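Local coordinates for protein 4,5-DOPA dioxygenase extradiol (PDB 2PW6) that acts as an extradiol dioxygenase that opens the ring of L-DOPA between carbons 4 and 5 in vitro, though its physiological substrate is unknown, at residues W151-G156 with E212-V217; Y191-S196 with T226-T231. All blocks are in the same frame, centred on the assembly; numbering follows the deposited sequence.

Contact 1 (W151-G156 with E212-V217); sequences WHFEMG and EQHPLV
Phe153 reaches out from helix 149-159 and meets two side chains of the 212-217 loop, His214 near the far end of its ring and Val217 at its base. Its CG stands anti to the backbone N (chi1 -175°), which brings CE1 to 4.0 Å from His214 CD2 and leaves CB and CD1 beside Val217 CG2. The two rings are inclined to each other at 50°, with centroids 5.5 Å apart, an oblique meeting. Val217 uses a single methyl, CG2, which lies 3.9 Å from Phe153 CB and comes obliquely to Phe153 CD1, 4.0 Å away. Leu216 N gives a bent hydrogen bond (149° at the hydrogen) to His214 ND1, 3.0 Å away and close to the ring plane; this bond, made by the residue two further on, fixes the rotation of the imidazole. Trp207 meets the same imidazole with its ring, and Val211 touches Phe153. All three residues of the contact are buried. Leu242 of helix 236-243 packs on both Phe153 and Leu216, so this helix bridges helix 149-159 and the loop, while His152, one residue before Phe153, touches Ile143 of strand 138-144 in the central sheet.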
ATOM      1  N   TRP A 151      11.403 -24.359  -2.647  1.00 41.79           N
ATOM      2  CA  TRP A 151      10.306 -24.421  -3.583  1.00 42.74           C
ATOM      3  C   TRP A 151      10.241 -23.139  -4.444  1.00 42.32           C
ATOM      4  O   TRP A 151      10.167 -23.202  -5.684  1.00 42.97           O
ATOM      5  CB  TRP A 151       9.007 -24.670  -2.786  1.00 42.29           C
ATOM      6  CG  TRP A 151       7.818 -24.998  -3.628  1.00 43.73           C
ATOM      7  CD1 TRP A 151       7.332 -26.252  -3.934  1.00 43.71           C
ATOM      8  CD2 TRP A 151       6.949 -24.056  -4.282  1.00 43.23           C
ATOM      9  NE1 TRP A 151       6.206 -26.137  -4.727  1.00 44.02           N
ATOM     10  CE2 TRP A 151       5.949 -24.806  -4.955  1.00 42.31           C
ATOM     11  CE3 TRP A 151       6.912 -22.650  -4.355  1.00 41.78           C
ATOM     12  CZ2 TRP A 151       4.925 -24.197  -5.694  1.00 42.16           C
ATOM     13  CZ3 TRP A 151       5.889 -22.046  -5.084  1.00 43.21           C
ATOM     14  CH2 TRP A 151       4.909 -22.826  -5.748  1.00 43.10           C
ATOM     15  N   HIS A 152      10.298 -21.979  -3.793  1.00 41.25           N
ATOM     16  CA  HIS A 152      10.404 -20.710  -4.503  1.00 40.10           C
ATOM     17  C   HIS A 152      11.631 -20.619  -5.380  1.00 40.93           C
ATOM     18  O   HIS A 152      11.555 -20.049  -6.469  1.00 41.24           O
ATOM     19  CB  HIS A 152      10.331 -19.558  -3.530  1.00 39.72           C
ATOM     20  CG  HIS A 152       9.095 -19.597  -2.689  1.00 38.70           C
ATOM     21  ND1 HIS A 152       7.858 -19.272  -3.190  1.00 35.40           N
ATOM     22  CD2 HIS A 152       8.895 -19.986  -1.404  1.00 36.84           C
ATOM     23  CE1 HIS A 152       6.951 -19.412  -2.238  1.00 38.96           C
ATOM     24  NE2 HIS A 152       7.554 -19.849  -1.144  1.00 39.15           N
ATOM     25  N   PHE A 153      12.756 -21.185  -4.932  1.00 41.02           N
ATOM     26  CA  PHE A 153      13.943 -21.322  -5.796  1.00 41.43           C
ATOM     27  C   PHE A 153      13.635 -22.223  -7.010  1.00 42.48           C
ATOM     28  O   PHE A 153      13.981 -21.874  -8.143  1.00 42.71           O
ATOM     29  CB  PHE A 153      15.174 -21.843  -5.015  1.00 40.76           C
ATOM     30  CG  PHE A 153      16.466 -21.877  -5.833  1.00 39.82           C
ATOM     31  CD1 PHE A 153      17.350 -20.809  -5.807  1.00 40.40           C
ATOM     32  CD2 PHE A 153      16.791 -22.982  -6.615  1.00 38.93           C
ATOM     33  CE1 PHE A 153      18.535 -20.839  -6.550  1.00 40.83           C
ATOM     34  CE2 PHE A 153      17.954 -23.014  -7.383  1.00 39.93           C
ATOM     35  CZ  PHE A 153      18.835 -21.933  -7.335  1.00 40.44           C
ATOM     36  N   GLU A 154      13.019 -23.383  -6.769  1.00 44.09           N
ATOM     37  CA  GLU A 154      12.574 -24.259  -7.873  1.00 46.07           C
ATOM     38  C   GLU A 154      11.659 -23.553  -8.881  1.00 45.57           C
ATOM     39  O   GLU A 154      11.759 -23.825 -10.074  1.00 45.89           O
ATOM     40  CB  GLU A 154      11.919 -25.559  -7.387  1.00 45.96           C
ATOM     41  CG  GLU A 154      12.849 -26.551  -6.671  1.00 51.11           C
ATOM     42  CD  GLU A 154      14.052 -27.049  -7.490  1.00 56.26           C
ATOM     43  OE1 GLU A 154      14.202 -26.701  -8.697  1.00 57.43           O
ATOM     44  OE2 GLU A 154      14.862 -27.800  -6.888  1.00 57.19           O
HETATM   45  N   MSE A 155      10.806 -22.643  -8.397  1.00 45.74           N
HETATM   46  CA  MSE A 155       9.982 -21.770  -9.260  1.00 46.27           C
HETATM   47  C   MSE A 155      10.773 -20.990 -10.306  1.00 46.01           C
HETATM   48  O   MSE A 155      10.385 -20.950 -11.472  1.00 46.24           O
HETATM   49  CB  MSE A 155       9.171 -20.774  -8.437  1.00 46.37           C
HETATM   50  CG  MSE A 155       8.039 -21.380  -7.661  1.00 49.65           C
HETATM   51 SE   MSE A 155       6.645 -22.143  -8.874  1.00 54.18          SE
HETATM   52  CE  MSE A 155       5.812 -20.461  -9.455  1.00 46.52           C
ATOM     53  N   GLY A 156      11.856 -20.346  -9.884  1.00 45.79           N
ATOM     54  CA  GLY A 156      12.727 -19.646 -10.820  1.00 45.19           C
ATOM     55  C   GLY A 156      13.458 -20.593 -11.755  1.00 45.23           C
ATOM     56  O   GLY A 156      13.843 -20.210 -12.852  1.00 45.07           O
ATOM     57  N   GLU A 212      18.797 -27.625  -1.639  1.00 61.57           N
ATOM     58  CA  GLU A 212      18.643 -27.841  -0.205  1.00 61.92           C
ATOM     59  C   GLU A 212      19.815 -27.337   0.636  1.00 60.93           C
ATOM     60  O   GLU A 212      19.647 -27.034   1.817  1.00 60.97           O
ATOM     61  CB  GLU A 212      18.436 -29.336   0.070  1.00 62.54           C
ATOM     62  CG  GLU A 212      17.150 -29.921  -0.507  1.00 65.97           C
ATOM     63  CD  GLU A 212      15.878 -29.329   0.113  1.00 69.69           C
ATOM     64  OE1 GLU A 212      15.558 -28.152  -0.181  1.00 70.45           O
ATOM     65  OE2 GLU A 212      15.189 -30.055   0.879  1.00 71.10           O
ATOM     66  N   GLN A 213      20.991 -27.268   0.025  1.00 59.86           N
ATOM     67  CA  GLN A 213      22.188 -26.782   0.696  1.00 59.22           C
ATOM     68  C   GLN A 213      22.585 -25.355   0.268  1.00 57.67           C
ATOM     69  O   GLN A 213      23.669 -24.882   0.636  1.00 57.92           O
ATOM     70  CB  GLN A 213      23.384 -27.747   0.492  1.00 59.89           C
ATOM     71  CG  GLN A 213      23.064 -29.245   0.315  1.00 62.85           C
ATOM     72  CD  GLN A 213      22.546 -29.941   1.586  1.00 67.24           C
ATOM     73  OE1 GLN A 213      22.548 -29.370   2.683  1.00 67.65           O
ATOM     74  NE2 GLN A 213      22.096 -31.195   1.430  1.00 69.03           N
ATOM     75  N   HIS A 214      21.731 -24.658  -0.483  1.00 55.96           N
ATOM     76  CA  HIS A 214      22.036 -23.266  -0.902  1.00 54.13           C
ATOM     77  C   HIS A 214      21.916 -22.322   0.300  1.00 53.82           C
ATOM     78  O   HIS A 214      20.874 -22.289   0.951  1.00 52.70           O
ATOM     79  CB  HIS A 214      21.103 -22.814  -2.037  1.00 53.85           C
ATOM     80  CG  HIS A 214      21.608 -21.651  -2.843  1.00 51.23           C
ATOM     81  ND1 HIS A 214      21.996 -20.453  -2.280  1.00 48.35           N
ATOM     82  CD2 HIS A 214      21.749 -21.494  -4.182  1.00 49.60           C
ATOM     83  CE1 HIS A 214      22.375 -19.616  -3.231  1.00 46.60           C
ATOM     84  NE2 HIS A 214      22.238 -20.224  -4.397  1.00 48.49           N
ATOM     85  N   PRO A 215      23.001 -21.569   0.610  1.00 53.99           N
ATOM     86  CA  PRO A 215      23.024 -20.556   1.676  1.00 53.71           C
ATOM     87  C   PRO A 215      21.881 -19.547   1.585  1.00 52.76           C
ATOM     88  O   PRO A 215      21.300 -19.182   2.605  1.00 52.74           O
ATOM     89  CB  PRO A 215      24.362 -19.839   1.438  1.00 53.72           C
ATOM     90  CG  PRO A 215      25.223 -20.875   0.877  1.00 53.82           C
ATOM     91  CD  PRO A 215      24.320 -21.657  -0.047  1.00 54.09           C
ATOM     92  N   LEU A 216      21.547 -19.127   0.370  1.00 51.92           N
ATOM     93  CA  LEU A 216      20.471 -18.162   0.174  1.00 50.90           C
ATOM     94  C   LEU A 216      19.093 -18.797   0.257  1.00 50.53           C
ATOM     95  O   LEU A 216      18.095 -18.114   0.477  1.00 50.57           O
ATOM     96  CB  LEU A 216      20.668 -17.398  -1.124  1.00 50.89           C
ATOM     97  CG  LEU A 216      21.952 -16.568  -1.172  1.00 50.02           C
ATOM     98  CD1 LEU A 216      21.892 -15.567  -2.325  1.00 49.23           C
ATOM     99  CD2 LEU A 216      22.204 -15.821   0.138  1.00 48.93           C
ATOM    100  N   VAL A 217      19.046 -20.116   0.115  1.00 49.94           N
ATOM    101  CA  VAL A 217      17.815 -20.861   0.332  1.00 49.37           C
ATOM    102  C   VAL A 217      17.642 -21.104   1.824  1.00 49.69           C
ATOM    103  O   VAL A 217      16.542 -21.016   2.343  1.00 48.71           O
ATOM    104  CB  VAL A 217      17.808 -22.201  -0.457  1.00 49.04           C
ATOM    105  CG1 VAL A 217      16.776 -23.188   0.106  1.00 47.45           C
ATOM    106  CG2 VAL A 217      17.575 -21.927  -1.932  1.00 48.57           C
TER

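Contact 2 (Y191-S196 with T226-T231); sequences YPWATS and TLSNPT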
ATOM      1  N   TYR A 191      22.743  -0.241  10.127  1.00 47.80           N
ATOM      2  CA  TYR A 191      22.911  -1.151  11.243  1.00 45.69           C
ATOM      3  C   TYR A 191      23.875  -2.235  10.885  1.00 45.49           C
ATOM      4  O   TYR A 191      23.850  -2.717   9.754  1.00 45.73           O
ATOM      5  CB  TYR A 191      21.588  -1.807  11.567  1.00 44.58           C
ATOM      6  CG  TYR A 191      20.544  -0.840  11.993  1.00 42.86           C
ATOM      7  CD1 TYR A 191      20.870   0.274  12.784  1.00 42.76           C
ATOM      8  CD2 TYR A 191      19.218  -1.042  11.651  1.00 41.99           C
ATOM      9  CE1 TYR A 191      19.882   1.166  13.191  1.00 41.27           C
ATOM     10  CE2 TYR A 191      18.239  -0.162  12.067  1.00 42.17           C
ATOM     11  CZ  TYR A 191      18.572   0.926  12.843  1.00 40.68           C
ATOM     12  OH  TYR A 191      17.581   1.782  13.253  1.00 43.42           O
ATOM     13  N   PRO A 192      24.753  -2.631  11.838  1.00 45.48           N
ATOM     14  CA  PRO A 192      25.772  -3.613  11.506  1.00 44.57           C
ATOM     15  C   PRO A 192      25.181  -4.990  11.176  1.00 44.06           C
ATOM     16  O   PRO A 192      25.729  -5.699  10.349  1.00 43.03           O
ATOM     17  CB  PRO A 192      26.632  -3.666  12.781  1.00 45.09           C
ATOM     18  CG  PRO A 192      26.340  -2.366  13.492  1.00 46.05           C
ATOM     19  CD  PRO A 192      24.881  -2.178  13.232  1.00 45.25           C
ATOM     20  N   TRP A 193      24.086  -5.363  11.837  1.00 44.17           N
ATOM     21  CA  TRP A 193      23.435  -6.626  11.551  1.00 44.72           C
ATOM     22  C   TRP A 193      22.821  -6.605  10.127  1.00 44.96           C
ATOM     23  O   TRP A 193      22.890  -7.590   9.403  1.00 45.20           O
ATOM     24  CB  TRP A 193      22.404  -6.975  12.652  1.00 44.78           C
ATOM     25  CG  TRP A 193      21.303  -5.972  12.786  1.00 43.82           C
ATOM     26  CD1 TRP A 193      21.274  -4.917  13.620  1.00 43.90           C
ATOM     27  CD2 TRP A 193      20.073  -5.936  12.044  1.00 44.30           C
ATOM     28  NE1 TRP A 193      20.108  -4.199  13.451  1.00 44.74           N
ATOM     29  CE2 TRP A 193      19.351  -4.811  12.486  1.00 43.65           C
ATOM     30  CE3 TRP A 193      19.516  -6.744  11.034  1.00 46.31           C
ATOM     31  CZ2 TRP A 193      18.099  -4.476  11.975  1.00 43.61           C
ATOM     32  CZ3 TRP A 193      18.275  -6.396  10.515  1.00 44.11           C
ATOM     33  CH2 TRP A 193      17.579  -5.283  10.995  1.00 43.48           C
ATOM     34  N   ALA A 194      22.269  -5.464   9.726  1.00 45.71           N
ATOM     35  CA  ALA A 194      21.802  -5.268   8.352  1.00 46.80           C
ATOM     36  C   ALA A 194      22.906  -5.506   7.323  1.00 47.47           C
ATOM     37  O   ALA A 194      22.682  -6.251   6.349  1.00 48.35           O
ATOM     38  CB  ALA A 194      21.136  -3.892   8.169  1.00 46.37           C
ATOM     39  N   THR A 195      24.081  -4.893   7.526  1.00 47.78           N
ATOM     40  CA  THR A 195      25.240  -5.047   6.617  1.00 46.93           C
ATOM     41  C   THR A 195      25.741  -6.476   6.662  1.00 47.34           C
ATOM     42  O   THR A 195      26.045  -7.083   5.619  1.00 46.95           O
ATOM     43  CB  THR A 195      26.402  -4.066   6.983  1.00 47.43           C
ATOM     44  OG1 THR A 195      26.014  -2.721   6.681  1.00 47.52           O
ATOM     45  CG2 THR A 195      27.650  -4.378   6.197  1.00 46.74           C
ATOM     46  N   SER A 196      25.836  -7.022   7.877  1.00 47.42           N
ATOM     47  CA  SER A 196      26.158  -8.446   8.036  1.00 47.68           C
ATOM     48  C   SER A 196      25.274  -9.361   7.129  1.00 47.48           C
ATOM     49  O   SER A 196      25.799 -10.073   6.267  1.00 46.56           O
ATOM     50  CB  SER A 196      26.061  -8.876   9.509  1.00 47.77           C
ATOM     51  OG  SER A 196      26.617 -10.166   9.699  1.00 47.93           O
ATOM     52  N   THR A 226      16.334 -14.100  10.662  1.00 45.93           N
ATOM     53  CA  THR A 226      14.979 -13.816  11.104  1.00 44.97           C
ATOM     54  C   THR A 226      14.774 -12.356  11.441  1.00 44.02           C
ATOM     55  O   THR A 226      13.666 -11.830  11.312  1.00 42.42           O
ATOM     56  CB  THR A 226      14.606 -14.672  12.326  1.00 45.42           C
ATOM     57  OG1 THR A 226      14.895 -16.037  12.029  1.00 45.68           O
ATOM     58  CG2 THR A 226      13.106 -14.537  12.672  1.00 45.31           C
ATOM     59  N   LEU A 227      15.840 -11.706  11.914  1.00 42.91           N
ATOM     60  CA  LEU A 227      15.761 -10.298  12.267  1.00 41.75           C
ATOM     61  C   LEU A 227      15.670  -9.438  10.980  1.00 41.60           C
ATOM     62  O   LEU A 227      14.933  -8.452  10.924  1.00 41.48           O
ATOM     63  CB  LEU A 227      16.985  -9.927  13.131  1.00 42.08           C
ATOM     64  CG  LEU A 227      17.380  -8.484  13.472  1.00 41.00           C
ATOM     65  CD1 LEU A 227      16.287  -7.777  14.208  1.00 38.15           C
ATOM     66  CD2 LEU A 227      18.718  -8.468  14.280  1.00 40.53           C
ATOM     67  N   SER A 228      16.435  -9.837   9.967  1.00 41.09           N
ATOM     68  CA  SER A 228      16.463  -9.186   8.660  1.00 41.12           C
ATOM     69  C   SER A 228      15.160  -9.406   7.849  1.00 39.96           C
ATOM     70  O   SER A 228      14.806  -8.586   7.003  1.00 38.80           O
ATOM     71  CB  SER A 228      17.624  -9.734   7.855  1.00 40.77           C
ATOM     72  OG  SER A 228      18.853  -9.159   8.264  1.00 45.63           O
ATOM     73  N   ASN A 229      14.470 -10.501   8.164  1.00 39.35           N
ATOM     74  CA  ASN A 229      13.314 -10.991   7.430  1.00 39.23           C
ATOM     75  C   ASN A 229      12.408 -11.744   8.393  1.00 39.04           C
ATOM     76  O   ASN A 229      12.408 -12.968   8.391  1.00 38.85           O
ATOM     77  CB  ASN A 229      13.756 -11.932   6.278  1.00 38.48           C
ATOM     78  CG  ASN A 229      14.536 -11.211   5.161  1.00 36.75           C
ATOM     79  OD1 ASN A 229      14.011 -10.339   4.486  1.00 37.82           O
ATOM     80  ND2 ASN A 229      15.784 -11.610   4.951  1.00 39.34           N
ATOM     81  N   PRO A 230      11.646 -11.015   9.240  1.00 39.35           N
ATOM     82  CA  PRO A 230      10.725 -11.671  10.195  1.00 39.69           C
ATOM     83  C   PRO A 230       9.584 -12.447   9.539  1.00 41.37           C
ATOM     84  O   PRO A 230       8.946 -13.290  10.199  1.00 42.67           O
ATOM     85  CB  PRO A 230      10.145 -10.499  11.015  1.00 40.27           C
ATOM     86  CG  PRO A 230      10.977  -9.288  10.678  1.00 38.57           C
ATOM     87  CD  PRO A 230      11.634  -9.538   9.353  1.00 38.37           C
ATOM     88  N   THR A 231       9.301 -12.137   8.267  1.00 41.27           N
ATOM     89  CA  THR A 231       8.404 -12.939   7.415  1.00 39.57           C
ATOM     90  C   THR A 231       9.135 -13.055   6.113  1.00 38.57           C
ATOM     91  O   THR A 231       9.992 -12.227   5.845  1.00 39.15           O
ATOM     92  CB  THR A 231       7.078 -12.259   7.174  1.00 39.61           C
ATOM     93  OG1 THR A 231       7.298 -10.875   6.828  1.00 36.94           O
ATOM     94  CG2 THR A 231       6.203 -12.368   8.398  1.00 39.00           C
TER
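Ser228 OG is hydrogen-bonded to the carbonyl oxygen of Gly224, one helical turn back, and in that position it also meets the indole of Trp193. The hydroxyl oxygen sits at the ring's edge, close to its plane, 3.6 Å from Trp193 CZ3. Leu227, the residue before, takes one face instead. Its CG lies 3.8 Å from the centroid of the six-membered ring and only 16° off the normal, a CH-pi contact, while Leu227 CD2 drops to 3.6 Å from Trp193 CD2 at the junction of the two rings. On the opposite face, CB of Tyr191, the N-cap residue of helix 192-202, lies 3.3 Å above the indole plane, toward the pyrrole rim. Trp193 CG stands between the backbone N and the carbonyl carbon (chi1 61°), a rotamer that folds the indole back beside Tyr191. The contact thus joins the first turn of helix 192-202 to the C-terminal end of the one-turn helix 225-228 in the LigB-type catalytic fold, near the metal centre but not touching it: the side chain of Ser228 is about 9 Å from a bound zinc ion. Backbone hydrogen bonding ties Ser228 to His177, a zinc-binding residue of the enzyme, and Leu227 O accepts a bond from Asn178 ND2. Beyond the helix end, Asn229 ND2 bonds to Val175 O.

The two contacts share no segment, and their centres lie 19 Å apart, yet they alternate along the chain: 191-196 falls between the two halves of contact 1, and 212-217 between those of contact 2. The helices joined in contact 2, 192-202 and 225-228, therefore flank the loop that supplies 212-217 to contact 1. Contact 1 is wholly buried and lies away from the annotated sites, joining a helix to an irregular loop by aromatic and methyl packing. Contact 2 is partly buried, with Leu227 exposed, and joins two helix ends near the zinc site, without touching the metal. Its aromatic residue also meets a hydroxyl, which contact 1 lacks.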